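PDB 1PSW: lipopolysaccharide heptosyltransferase 2 from Escherichia coli, which catalyses transfer of the second heptose from ADP-L-glycero-D-manno-heptose onto the heptosyl-Kdo2-lipid A module during assembly of the lipopolysaccharide core. Local coordinates for residues G12-M15 and M16-S19; V122-K125 and E126-P129; P88-F91 and K92-L95. All blocks are in the same frame, centred on the assembly; numbering follows the deposited sequence.

Contact 1: residues G12-M15 and M16-S19; sequences GDMM and MSQS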
ATOM      1  N   GLY A  12      -0.363  -2.840  -1.434  1.00 21.02           N
ATOM      2  CA  GLY A  12       0.921  -2.220  -1.710  1.00 19.97           C
ATOM      3  C   GLY A  12       1.029  -1.698  -3.127  1.00 21.72           C
ATOM      4  O   GLY A  12       1.323  -0.523  -3.341  1.00 21.15           O
ATOM      5  N   ASP A  13       0.791  -2.581  -4.093  1.00 19.31           N
ATOM      6  CA  ASP A  13       0.861  -2.248  -5.504  1.00 18.54           C
ATOM      7  C   ASP A  13      -0.094  -1.112  -5.867  1.00 17.84           C
ATOM      8  O   ASP A  13       0.257  -0.225  -6.640  1.00 16.53           O
ATOM      9  CB  ASP A  13       0.543  -3.488  -6.345  1.00 21.31           C
ATOM     10  CG  ASP A  13       1.598  -4.570  -6.216  1.00 25.41           C
ATOM     11  OD1 ASP A  13       2.475  -4.457  -5.335  1.00 27.99           O
ATOM     12  OD2 ASP A  13       1.549  -5.544  -6.998  1.00 26.86           O
HETATM   13  N   MSE A  14      -1.300  -1.138  -5.309  1.00 17.66           N
HETATM   14  CA  MSE A  14      -2.274  -0.091  -5.592  1.00 21.00           C
HETATM   15  C   MSE A  14      -1.752   1.253  -5.088  1.00 19.51           C
HETATM   16  O   MSE A  14      -1.907   2.281  -5.746  1.00 17.09           O
HETATM   17  CB  MSE A  14      -3.614  -0.403  -4.916  1.00 25.46           C
HETATM   18  CG  MSE A  14      -4.702   0.647  -5.169  1.00 36.81           C
HETATM   19 SE   MSE A  14      -5.096   0.922  -7.069  1.00 55.91          SE
HETATM   20  CE  MSE A  14      -5.974  -0.755  -7.436  1.00 40.42           C
HETATM   21  N   MSE A  15      -1.133   1.246  -3.918  1.00 18.01           N
HETATM   22  CA  MSE A  15      -0.601   2.476  -3.368  1.00 21.52           C
HETATM   23  C   MSE A  15       0.479   2.991  -4.332  1.00 21.21           C
HETATM   24  O   MSE A  15       0.517   4.179  -4.656  1.00 19.07           O
HETATM   25  CB  MSE A  15      -0.026   2.202  -1.970  1.00 23.16           C
HETATM   26  CG  MSE A  15       0.100   3.451  -1.065  1.00 31.06           C
HETATM   27 SE   MSE A  15      -1.603   4.317  -0.704  1.00 39.61          SE
HETATM   28  CE  MSE A  15      -1.352   5.964  -1.722  1.00 27.93           C
HETATM   29  N   MSE A  16       1.348   2.096  -4.803  1.00 19.73           N
HETATM   30  CA  MSE A  16       2.405   2.488  -5.731  1.00 22.16           C
HETATM   31  C   MSE A  16       1.850   3.032  -7.042  1.00 19.99           C
HETATM   32  O   MSE A  16       2.450   3.908  -7.647  1.00 21.76           O
HETATM   33  CB  MSE A  16       3.320   1.302  -6.063  1.00 27.61           C
HETATM   34  CG  MSE A  16       3.997   0.683  -4.883  1.00 40.07           C
HETATM   35 SE   MSE A  16       4.821   2.020  -3.818  1.00 56.01          SE
HETATM   36  CE  MSE A  16       6.233   2.465  -5.000  1.00 45.24           C
ATOM     37  N   SER A  17       0.710   2.507  -7.482  1.00 18.30           N
ATOM     38  CA  SER A  17       0.137   2.946  -8.743  1.00 17.29           C
ATOM     39  C   SER A  17      -0.277   4.408  -8.694  1.00 16.84           C
ATOM     40  O   SER A  17      -0.461   5.037  -9.736  1.00 16.66           O
ATOM     41  CB  SER A  17      -1.049   2.065  -9.147  1.00 18.56           C
ATOM     42  OG  SER A  17      -2.172   2.245  -8.303  1.00 18.98           O
ATOM     43  N   GLN A  18      -0.403   4.970  -7.497  1.00 16.30           N
ATOM     44  CA  GLN A  18      -0.769   6.373  -7.417  1.00 16.84           C
ATOM     45  C   GLN A  18       0.302   7.224  -8.088  1.00 16.52           C
ATOM     46  O   GLN A  18       0.011   8.296  -8.602  1.00 16.81           O
ATOM     47  CB  GLN A  18      -0.937   6.838  -5.968  1.00 18.22           C
ATOM     48  CG  GLN A  18      -1.575   8.219  -5.896  1.00 19.76           C
ATOM     49  CD  GLN A  18      -1.531   8.842  -4.516  1.00 22.74           C
ATOM     50  OE1 GLN A  18      -2.219   9.830  -4.242  1.00 25.01           O
ATOM     51  NE2 GLN A  18      -0.716   8.272  -3.639  1.00 19.51           N
ATOM     52  N   SER A  19       1.550   6.761  -8.075  1.00 16.62           N
ATOM     53  CA  SER A  19       2.627   7.521  -8.707  1.00 17.11           C
ATOM     54  C   SER A  19       2.382   7.685 -10.200  1.00 16.94           C
ATOM     55  O   SER A  19       2.722   8.720 -10.778  1.00 16.07           O
ATOM     56  CB  SER A  19       3.977   6.842  -8.490  1.00 16.83           C
ATOM     57  OG  SER A  19       4.392   6.989  -7.145  1.00 19.45           O
TER

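Contact 2: residues V122-K125 and E126-P129; sequences VLDK and EAWP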
ATOM      1  N   VAL A 122       9.118  -3.748 -22.959  1.00 34.12           N
ATOM      2  CA  VAL A 122       9.946  -4.878 -22.537  1.00 34.78           C
ATOM      3  C   VAL A 122      10.704  -4.457 -21.288  1.00 34.40           C
ATOM      4  O   VAL A 122      11.471  -3.492 -21.309  1.00 32.14           O
ATOM      5  CB  VAL A 122      10.971  -5.284 -23.618  1.00 36.11           C
ATOM      6  CG1 VAL A 122      11.663  -6.571 -23.212  1.00 35.85           C
ATOM      7  CG2 VAL A 122      10.280  -5.445 -24.958  1.00 38.60           C
ATOM      8  N   LEU A 123      10.496  -5.199 -20.209  1.00 34.97           N
ATOM      9  CA  LEU A 123      11.113  -4.897 -18.929  1.00 35.94           C
ATOM     10  C   LEU A 123      12.534  -5.408 -18.711  1.00 37.17           C
ATOM     11  O   LEU A 123      12.828  -6.586 -18.897  1.00 36.66           O
ATOM     12  CB  LEU A 123      10.212  -5.416 -17.805  1.00 35.21           C
ATOM     13  CG  LEU A 123      10.688  -5.212 -16.365  1.00 35.98           C
ATOM     14  CD1 LEU A 123      10.871  -3.728 -16.090  1.00 34.18           C
ATOM     15  CD2 LEU A 123       9.677  -5.818 -15.401  1.00 34.73           C
ATOM     16  N   ASP A 124      13.408  -4.491 -18.309  1.00 37.81           N
ATOM     17  CA  ASP A 124      14.802  -4.796 -18.005  1.00 37.54           C
ATOM     18  C   ASP A 124      14.888  -4.560 -16.496  1.00 36.37           C
ATOM     19  O   ASP A 124      15.067  -3.427 -16.049  1.00 35.06           O
ATOM     20  CB  ASP A 124      15.730  -3.825 -18.741  1.00 39.20           C
ATOM     21  CG  ASP A 124      17.202  -4.154 -18.545  1.00 40.97           C
ATOM     22  OD1 ASP A 124      17.572  -4.622 -17.448  1.00 40.18           O
ATOM     23  OD2 ASP A 124      17.996  -3.934 -19.482  1.00 44.03           O
ATOM     24  N   LYS A 125      14.744  -5.630 -15.721  1.00 35.24           N
ATOM     25  CA  LYS A 125      14.761  -5.544 -14.263  1.00 35.73           C
ATOM     26  C   LYS A 125      15.913  -4.743 -13.664  1.00 34.93           C
ATOM     27  O   LYS A 125      15.746  -4.075 -12.640  1.00 34.32           O
ATOM     28  CB  LYS A 125      14.738  -6.948 -13.656  1.00 37.34           C
ATOM     29  CG  LYS A 125      13.456  -7.704 -13.971  1.00 41.09           C
ATOM     30  CD  LYS A 125      13.351  -9.012 -13.208  1.00 43.23           C
ATOM     31  CE  LYS A 125      11.990  -9.654 -13.447  1.00 45.97           C
ATOM     32  NZ  LYS A 125      11.763 -10.848 -12.586  1.00 48.78           N
ATOM     33  N   GLU A 126      17.076  -4.803 -14.300  1.00 33.54           N
ATOM     34  CA  GLU A 126      18.238  -4.078 -13.809  1.00 33.56           C
ATOM     35  C   GLU A 126      18.153  -2.593 -14.130  1.00 30.59           C
ATOM     36  O   GLU A 126      18.749  -1.766 -13.440  1.00 29.66           O
ATOM     37  CB  GLU A 126      19.517  -4.667 -14.401  1.00 37.57           C
ATOM     38  CG  GLU A 126      19.762  -6.114 -13.996  1.00 44.78           C
ATOM     39  CD  GLU A 126      21.139  -6.621 -14.385  1.00 48.64           C
ATOM     40  OE1 GLU A 126      21.458  -6.614 -15.594  1.00 51.92           O
ATOM     41  OE2 GLU A 126      21.902  -7.026 -13.481  1.00 51.52           O
ATOM     42  N   ALA A 127      17.413  -2.255 -15.181  1.00 26.26           N
ATOM     43  CA  ALA A 127      17.259  -0.862 -15.584  1.00 24.75           C
ATOM     44  C   ALA A 127      16.164  -0.147 -14.788  1.00 23.11           C
ATOM     45  O   ALA A 127      16.126   1.082 -14.736  1.00 23.06           O
ATOM     46  CB  ALA A 127      16.956  -0.787 -17.081  1.00 23.66           C
ATOM     47  N   TRP A 128      15.276  -0.932 -14.180  1.00 21.18           N
ATOM     48  CA  TRP A 128      14.166  -0.404 -13.372  1.00 21.80           C
ATOM     49  C   TRP A 128      14.069  -1.231 -12.093  1.00 20.65           C
ATOM     50  O   TRP A 128      13.203  -2.093 -11.971  1.00 21.22           O
ATOM     51  CB  TRP A 128      12.847  -0.511 -14.140  1.00 22.64           C
ATOM     52  CG  TRP A 128      12.932   0.031 -15.526  1.00 23.21           C
ATOM     53  CD1 TRP A 128      13.300  -0.649 -16.652  1.00 23.54           C
ATOM     54  CD2 TRP A 128      12.707   1.384 -15.929  1.00 23.28           C
ATOM     55  NE1 TRP A 128      13.322   0.197 -17.732  1.00 22.85           N
ATOM     56  CE2 TRP A 128      12.966   1.453 -17.317  1.00 23.93           C
ATOM     57  CE3 TRP A 128      12.321   2.548 -15.253  1.00 23.47           C
ATOM     58  CZ2 TRP A 128      12.845   2.643 -18.043  1.00 22.95           C
ATOM     59  CZ3 TRP A 128      12.202   3.730 -15.975  1.00 23.44           C
ATOM     60  CH2 TRP A 128      12.466   3.767 -17.354  1.00 25.05           C
ATOM     61  N   PRO A 129      14.951  -0.963 -11.116  1.00 20.75           N
ATOM     62  CA  PRO A 129      14.990  -1.682  -9.835  1.00 20.83           C
ATOM     63  C   PRO A 129      13.802  -1.486  -8.895  1.00 20.17           C
ATOM     64  O   PRO A 129      13.492  -2.377  -8.101  1.00 20.33           O
ATOM     65  CB  PRO A 129      16.297  -1.199  -9.217  1.00 21.52           C
ATOM     66  CG  PRO A 129      16.386   0.208  -9.709  1.00 23.13           C
ATOM     67  CD  PRO A 129      15.986   0.087 -11.160  1.00 20.51           C
TER
HETATM   68  O   HOH W   1      13.214  -1.944 -19.949  1.00 27.33           O

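Contact 3: residues P88-F91 and K92-L95; sequences PNSF and KSAL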
ATOM      1  N   PRO A  88      -1.546  -4.956 -13.832  1.00 20.06           N
ATOM      2  CA  PRO A  88      -1.262  -6.333 -13.415  1.00 21.73           C
ATOM      3  C   PRO A  88      -0.437  -6.976 -14.531  1.00 22.94           C
ATOM      4  O   PRO A  88      -0.347  -6.419 -15.627  1.00 21.98           O
ATOM      5  CB  PRO A  88      -2.655  -6.953 -13.293  1.00 23.00           C
ATOM      6  CG  PRO A  88      -3.521  -5.774 -12.940  1.00 21.25           C
ATOM      7  CD  PRO A  88      -2.998  -4.707 -13.862  1.00 20.52           C
ATOM      8  N   ASN A  89       0.170  -8.127 -14.268  1.00 24.77           N
ATOM      9  CA  ASN A  89       0.969  -8.797 -15.289  1.00 27.77           C
ATOM     10  C   ASN A  89       0.199  -9.917 -15.983  1.00 28.47           C
ATOM     11  O   ASN A  89       0.589 -10.356 -17.059  1.00 29.69           O
ATOM     12  CB  ASN A  89       2.247  -9.378 -14.673  1.00 27.38           C
ATOM     13  CG  ASN A  89       3.273  -8.310 -14.343  1.00 30.24           C
ATOM     14  OD1 ASN A  89       3.806  -7.648 -15.235  1.00 30.65           O
ATOM     15  ND2 ASN A  89       3.551  -8.133 -13.056  1.00 33.95           N
ATOM     16  N   SER A  90      -0.896 -10.365 -15.374  1.00 30.57           N
ATOM     17  CA  SER A  90      -1.686 -11.451 -15.940  1.00 33.05           C
ATOM     18  C   SER A  90      -2.151 -11.147 -17.356  1.00 33.66           C
ATOM     19  O   SER A  90      -2.398  -9.996 -17.718  1.00 32.91           O
ATOM     20  CB  SER A  90      -2.902 -11.745 -15.067  1.00 34.48           C
ATOM     21  OG  SER A  90      -3.883 -10.745 -15.226  1.00 34.90           O
ATOM     22  N   PHE A  91      -2.253 -12.198 -18.157  1.00 35.22           N
ATOM     23  CA  PHE A  91      -2.700 -12.084 -19.533  1.00 36.07           C
ATOM     24  C   PHE A  91      -4.141 -11.574 -19.597  1.00 33.60           C
ATOM     25  O   PHE A  91      -4.435 -10.614 -20.302  1.00 33.13           O
ATOM     26  CB  PHE A  91      -2.598 -13.455 -20.211  1.00 40.62           C
ATOM     27  CG  PHE A  91      -3.521 -13.626 -21.383  1.00 43.45           C
ATOM     28  CD1 PHE A  91      -3.300 -12.939 -22.573  1.00 44.02           C
ATOM     29  CD2 PHE A  91      -4.630 -14.460 -21.285  1.00 45.10           C
ATOM     30  CE1 PHE A  91      -4.168 -13.089 -23.650  1.00 44.88           C
ATOM     31  CE2 PHE A  91      -5.502 -14.618 -22.352  1.00 46.12           C
ATOM     32  CZ  PHE A  91      -5.272 -13.927 -23.538  1.00 45.30           C
ATOM     33  N   LYS A  92      -5.030 -12.220 -18.852  1.00 33.73           N
ATOM     34  CA  LYS A  92      -6.440 -11.855 -18.848  1.00 33.68           C
ATOM     35  C   LYS A  92      -6.717 -10.418 -18.408  1.00 32.59           C
ATOM     36  O   LYS A  92      -7.727  -9.833 -18.804  1.00 31.80           O
ATOM     37  CB  LYS A  92      -7.225 -12.816 -17.957  1.00 35.51           C
ATOM     38  CG  LYS A  92      -6.901 -12.699 -16.481  1.00 38.99           C
ATOM     39  CD  LYS A  92      -7.684 -13.707 -15.656  1.00 43.32           C
ATOM     40  CE  LYS A  92      -7.500 -13.452 -14.166  1.00 46.50           C
ATOM     41  NZ  LYS A  92      -8.270 -14.411 -13.320  1.00 48.49           N
ATOM     42  N   SER A  93      -5.828  -9.844 -17.600  1.00 29.64           N
ATOM     43  CA  SER A  93      -6.035  -8.475 -17.122  1.00 28.35           C
ATOM     44  C   SER A  93      -6.049  -7.433 -18.240  1.00 27.40           C
ATOM     45  O   SER A  93      -6.621  -6.358 -18.076  1.00 27.74           O
ATOM     46  CB  SER A  93      -4.973  -8.097 -16.075  1.00 27.01           C
ATOM     47  OG  SER A  93      -3.707  -7.854 -16.671  1.00 24.60           O
ATOM     48  N   ALA A  94      -5.436  -7.744 -19.379  1.00 26.58           N
ATOM     49  CA  ALA A  94      -5.416  -6.797 -20.488  1.00 26.68           C
ATOM     50  C   ALA A  94      -6.531  -7.031 -21.511  1.00 28.22           C
ATOM     51  O   ALA A  94      -6.567  -6.382 -22.557  1.00 28.98           O
ATOM     52  CB  ALA A  94      -4.056  -6.834 -21.177  1.00 26.12           C
ATOM     53  N   LEU A  95      -7.446  -7.943 -21.204  1.00 29.77           N
ATOM     54  CA  LEU A  95      -8.545  -8.246 -22.117  1.00 31.72           C
ATOM     55  C   LEU A  95      -9.584  -7.129 -22.202  1.00 32.13           C
ATOM     56  O   LEU A  95      -9.946  -6.693 -23.297  1.00 31.70           O
ATOM     57  CB  LEU A  95      -9.224  -9.555 -21.702  1.00 32.53           C
ATOM     58  CG  LEU A  95      -8.452 -10.838 -22.045  1.00 34.29           C
ATOM     59  CD1 LEU A  95      -9.154 -12.051 -21.446  1.00 33.01           C
ATOM     60  CD2 LEU A  95      -8.348 -10.972 -23.562  1.00 32.88           C
TER

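Contact 1: residues G12-M15 and M16-S19
Gly-12 to Ser-19 form the early turns of helix 11-27, the helix of the first beta-alpha-beta crossover in the N-terminal Rossmann-like half of this GT-B enzyme, and Ser-17 meets Met-14 on one flank while Met-15 and Met-16 meet Gln-18 and Gly-12 on others. The helix starts regularly: Met-16 N reaches Gly-12 O at 3.0 Å, with the donor in the carbonyl plane. One step later Ser-17 N bonds Asp-13 O and adds a weak bond to Met-14 O. From there the spacing shortens to three residues, since Gln-18 N bonds Met-15 O from above the carbonyl plane, at 3.1 Å. Serine suits this place because its short hydroxyl can turn back on the helix: with chi1 at 69°, OG stands between its own N and carbonyl carbon and donates to Met-14 O at 2.6 Å. This buried hydroxyl is also hydrogen-bonded to Tyr-21 OH.

The methionines, present here as selenomethionine, supply long, bendable apolar arms that spread over different neighbours. Met-14 leans on Leu-44 and Leu-45, Met-15 on His-274 and Ala-278 of helix 271-278, which belongs to the C-terminal half, and Met-16 on Val-132 and Tyr-135. Met-15 and Gln-18 lie alongside each other, pointing the same way. In Met-16, CG is anti to the carbonyl carbon (chi1 -59°), which lays CG 3.3 Å from Gly-12 O. The Met-14 chain, bent at chi2 and chi3, brings SE to 3.4 Å from Ser-17 OG.

Contact 2: residues V122-K125 and E126-P129
Asp-124 folds over Ala-127 in a surface turn of the loop that leads from the edge strand 119-121 to helix 131-137, a type I beta turn combined with an Asx turn. The main chain closes it through Ala-127 N, which bonds Asp-124 O at 2.8 Å, approaching from above the carbonyl plane. A weak bond from Trp-128 N converges on the same oxygen. The side chain of Asp-124 repeats the closure: its CG is anti to the backbone N (chi1 -176°), so that OD1 swings over the turn to receive Ala-127 N at 3.3 Å, from above the carboxylate plane, and a weak bond from Glu-126 N. Aspartate fits because its carboxylate is just long enough to meet N-H groups two and three residues ahead. Alanine fits beside it, its methyl CB lying 3.7 Å from Asp-124 CB without blocking those bonds.

Trp-128 is the buried member. The edge of its indole faces Asp-124 O, with CD1 3.3 Å from that oxygen, while Leu-123 CD1 approaches the same ring carbon obliquely at 4.0 Å. Beyond the turn the indole packs edge-to-face on Trp-108. A water donates to Val-122 O and accepts weak bonds from Asp-124 N and Trp-128 NE1, giving the indole N-H a weakly held partner.

Asp-124 OD1 and Glu-126 OE1 stand 4.7 Å apart. Their like charges probably repel mildly, but solvent at this exposed site is likely to screen them, and the two N-H groups near OD1, one weakly bonded, would probably offset some of the negative charge on Asp-124.

Contact 3: residues P88-F91 and K92-L95
Ser-90 to Ser-93 make a tight turn that runs into the 3-10 segment 92-94, with Ala-94 N bonded to Phe-91 O at 3.2 Å and a long, weak bond from Ser-93 N to Ser-90 O. Two serines tie the turn from both ends. Ser-90 OG accepts Ser-93 N at 3.2 Å, the side-chain bond of an ST motif, and Ser-93 OG returns to Ser-90 O at 2.7 Å. In Ser-93 the hydroxyl lies between the backbone N and the carbonyl carbon (chi1 74°), the rotation that brings it back over that oxygen. With an alanine in place of Ser-90, the N-H of Ser-93 would probably be left to its weak backbone bond, and the start of the 3-10 turn would be less firmly fixed.

Pro-88, whose ring suits the extended entry to the turn, lays CB 3.7 Å from Ser-93 OG. The exposed Phe-91 ring touches Leu-95 obliquely, CZ to CD2 at 4.3 Å. Phe-91 N is hydrogen-bonded to Glu-111, Ser-93 and the small, buried Ala-94 rest on Val-86 of strand 83-86, and Lys-92 and Leu-95, the latter at the start of helix 95-99, lean on Arg-69 of helix 66-75.

How the contacts relate
All three contacts belong to the N-terminal Rossmann-like half. Contact 1 is a largely buried part of helix 11-27, while contacts 2 and 3 are surface turns, their centres about 22 and 20 Å from the centre of the chain, each following a strand of the parallel sheet and preceding a helix. Helix 131-137 is shared by contacts 1 and 2: Met-16 packs on its Val-132 and Tyr-135, Leu-123 touches it at Arg-134 and Trp-128 at Ala-137. Contact 3 instead leans on strand 83-86 and helix 66-75. The chemistry follows the setting. The core helix relies on long apolar arms and main-chain bonds, with one serine hydroxyl turned back on the main chain; the turns use short polar side chains, a carboxylate in contact 2 and paired hydroxyls in contact 3.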